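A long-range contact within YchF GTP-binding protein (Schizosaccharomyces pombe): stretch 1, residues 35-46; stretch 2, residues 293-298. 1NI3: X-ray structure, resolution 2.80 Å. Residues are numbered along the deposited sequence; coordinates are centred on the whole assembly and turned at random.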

# COMPACT_ATOMS: atom_id res chain seq x y z
N THR A 35 -10.55 -3.56 15.29
CA THR A 35 -9.56 -3.79 16.32
C THR A 35 -8.15 -3.70 15.74
O THR A 35 -7.24 -3.27 16.44
CB THR A 35 -9.76 -5.15 16.99
OG1 THR A 35 -10.50 -6.00 16.11
CG2 THR A 35 -10.51 -4.99 18.30
N PHE A 36 -7.99 -4.08 14.47
CA PHE A 36 -6.70 -4.02 13.81
C PHE A 36 -6.31 -2.57 13.63
O PHE A 36 -5.16 -2.19 13.88
CB PHE A 36 -6.75 -4.70 12.44
CG PHE A 36 -5.45 -4.63 11.69
CD1 PHE A 36 -4.26 -5.03 12.29
CD2 PHE A 36 -5.40 -4.15 10.38
CE1 PHE A 36 -3.02 -4.92 11.61
CE2 PHE A 36 -4.17 -4.04 9.68
CZ PHE A 36 -2.99 -4.43 10.29
N PHE A 37 -7.27 -1.77 13.20
CA PHE A 37 -7.04 -0.35 12.99
C PHE A 37 -6.69 0.35 14.30
O PHE A 37 -5.64 1.00 14.40
CB PHE A 37 -8.29 0.31 12.40
CG PHE A 37 -8.09 1.74 12.05
CD1 PHE A 37 -7.46 2.09 10.87
CD2 PHE A 37 -8.49 2.74 12.92
CE1 PHE A 37 -7.23 3.43 10.55
CE2 PHE A 37 -8.27 4.07 12.61
CZ PHE A 37 -7.63 4.42 11.43
N ARG A 38 -7.54 0.19 15.30
CA ARG A 38 -7.29 0.82 16.60
C ARG A 38 -5.91 0.41 17.11
O ARG A 38 -5.24 1.19 17.78
CB ARG A 38 -8.37 0.43 17.61
CG ARG A 38 -8.33 1.27 18.90
CD ARG A 38 -9.22 0.70 20.00
NE ARG A 38 -10.64 0.79 19.67
CZ ARG A 38 -11.34 1.92 19.69
NH1 ARG A 38 -10.76 3.06 20.05
NH2 ARG A 38 -12.63 1.91 19.37
N ALA A 39 -5.49 -0.81 16.78
CA ALA A 39 -4.18 -1.33 17.19
C ALA A 39 -3.07 -0.51 16.54
O ALA A 39 -2.13 -0.05 17.20
CB ALA A 39 -4.05 -2.78 16.76
N ILE A 40 -3.17 -0.36 15.22
CA ILE A 40 -2.20 0.40 14.47
C ILE A 40 -2.10 1.79 15.09
O ILE A 40 -1.03 2.23 15.49
CB ILE A 40 -2.63 0.54 13.00
CG1 ILE A 40 -2.64 -0.83 12.34
CG2 ILE A 40 -1.70 1.46 12.28
CD1 ILE A 40 -3.15 -0.78 10.92
N THR A 41 -3.23 2.48 15.15
CA THR A 41 -3.31 3.82 15.71
C THR A 41 -2.72 3.90 17.12
O THR A 41 -2.27 4.95 17.56
CB THR A 41 -4.77 4.26 15.81
OG1 THR A 41 -5.48 3.39 16.70
CG2 THR A 41 -5.43 4.18 14.43
N LYS A 42 -2.74 2.77 17.83
CA LYS A 42 -2.25 2.69 19.21
C LYS A 42 -0.77 2.34 19.41
O LYS A 42 -0.20 2.66 20.45
CB LYS A 42 -3.11 1.68 19.98
CG LYS A 42 -3.39 2.08 21.44
CD LYS A 42 -4.30 3.31 21.53
CE LYS A 42 -4.67 3.67 22.99
NZ LYS A 42 -5.51 4.91 23.14
N SER A 43 -0.14 1.69 18.43
CA SER A 43 1.26 1.31 18.55
C SER A 43 2.17 2.52 18.41
O SER A 43 1.70 3.64 18.27
CB SER A 43 1.63 0.32 17.46
OG SER A 43 1.41 0.92 16.20
N VAL A 44 3.47 2.27 18.43
CA VAL A 44 4.46 3.33 18.29
C VAL A 44 4.50 3.82 16.86
O VAL A 44 4.82 4.97 16.60
CB VAL A 44 5.87 2.82 18.65
CG1 VAL A 44 5.96 2.53 20.13
CG2 VAL A 44 6.19 1.57 17.85
N LEU A 45 4.17 2.94 15.92
CA LEU A 45 4.20 3.29 14.52
C LEU A 45 3.00 4.10 14.05
O LEU A 45 3.13 4.95 13.18
CB LEU A 45 4.31 2.04 13.66
CG LEU A 45 5.61 1.24 13.77
CD1 LEU A 45 5.44 -0.06 13.01
CD2 LEU A 45 6.78 2.04 13.21
N GLY A 46 1.84 3.84 14.63
CA GLY A 46 0.65 4.56 14.23
C GLY A 46 0.15 5.55 15.26
O GLY A 46 -0.79 6.30 15.00
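Stretch 2, residues 293-298: MLPKII

Stretch 2 is largely helical, and its helix runs on beyond Ile298. It lies across the end of the stretch 1 helix, residues 35-42, and the turn that follows. The N-to-C directions of the two helices differ by 102°, so they cross close to perpendicular. Their axes come no nearer than 12.3 Å, and side chains fill the gap. No hydrogen bond joins the stretches; the contact is mainly apolar, and it buries 309 Å² in all.

Met293, a selenomethionine, does not reach stretch 1. Its backbone O accepts a 2.7 Å hydrogen bond from Ile297 N.

Leu294 is the centre of the contact, with the largest covered area of any residue here. Its CA lies 7.6 Å from Ile40 CA. Its CA-to-CB bond points toward stretch 1; chi1 is m and chi2 is t. Leu294 CD2 is 4.2 Å from Phe36 CE1 and also 4.2 Å from Ile40 CG1. Leu294 CD1 lies 3.6 Å from Ser43 OG. That hydroxyl donates to Ile40 O at 2.9 Å, so its hydrogen bond stays within stretch 1. Leu294 CB packs 4.0 Å from Leu45 CD1.

Pro295 makes a lighter contact. Its CD is 4.5 Å from Leu45 CD1, and its N is 4.1 Å from the same methyl. The CA-to-CB bond of Leu45 points toward stretch 2, and its CD1 packs against Leu294 and Pro295.

Lys296 is exposed and takes no part. The CA-to-CB bond of Ile297, one turn after Met293, points toward stretch 1 again. Its CD1 sits 3.8 Å from Phe36 CZ, in an oblique position relative to the ring. The CA-to-CB bond of Phe36 points sideways, but its ring end comes nearer and meets both Leu294 and Ile297.

The CA-to-CB bond of Ile298 also points toward stretch 1, but its CD1 stays 5.1 Å from Leu45 CD1, beyond close contact. Its N donates to Leu294 O at 2.8 Å.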

# COMPACT_ATOMS: atom_id res chain seq x y z
N MSE A 293 4.16 -8.14 13.66
CA MSE A 293 4.08 -8.08 12.21
C MSE A 293 3.83 -6.70 11.63
O MSE A 293 3.95 -6.50 10.43
CB MSE A 293 2.98 -9.02 11.73
CG MSE A 293 3.18 -10.40 12.22
SE MSE A 293 4.89 -10.98 11.54
CE MSE A 293 4.22 -12.04 10.06
N LEU A 294 3.47 -5.73 12.47
CA LEU A 294 3.21 -4.39 11.96
C LEU A 294 4.29 -3.96 10.99
O LEU A 294 4.01 -3.80 9.80
CB LEU A 294 3.14 -3.36 13.10
CG LEU A 294 1.83 -3.48 13.87
CD1 LEU A 294 1.72 -2.38 14.91
CD2 LEU A 294 0.68 -3.40 12.87
N PRO A 295 5.54 -3.82 11.47
CA PRO A 295 6.61 -3.40 10.58
C PRO A 295 6.47 -4.10 9.24
O PRO A 295 6.33 -3.44 8.22
CB PRO A 295 7.86 -3.80 11.35
CG PRO A 295 7.39 -4.97 12.16
CD PRO A 295 6.07 -4.50 12.66
N LYS A 296 6.49 -5.43 9.23
CA LYS A 296 6.35 -6.16 7.98
C LYS A 296 5.12 -5.70 7.21
O LYS A 296 5.22 -5.38 6.03
CB LYS A 296 6.21 -7.65 8.24
CG LYS A 296 5.84 -8.47 7.02
CD LYS A 296 6.98 -8.50 6.01
CE LYS A 296 6.77 -9.55 4.91
NZ LYS A 296 6.85 -10.98 5.39
N ILE A 297 3.95 -5.66 7.86
CA ILE A 297 2.75 -5.21 7.16
C ILE A 297 2.98 -3.85 6.50
O ILE A 297 2.91 -3.74 5.27
CB ILE A 297 1.55 -5.13 8.11
CG1 ILE A 297 1.11 -6.54 8.53
CG2 ILE A 297 0.39 -4.40 7.43
CD1 ILE A 297 0.06 -6.58 9.58
N ILE A 298 3.25 -2.82 7.29
CA ILE A 298 3.47 -1.50 6.72
C ILE A 298 4.47 -1.46 5.57
O ILE A 298 4.21 -0.85 4.53
CB ILE A 298 3.89 -0.48 7.81
CG1 ILE A 298 2.64 0.02 8.55
CG2 ILE A 298 4.58 0.73 7.18
CD1 ILE A 298 2.01 -1.03 9.40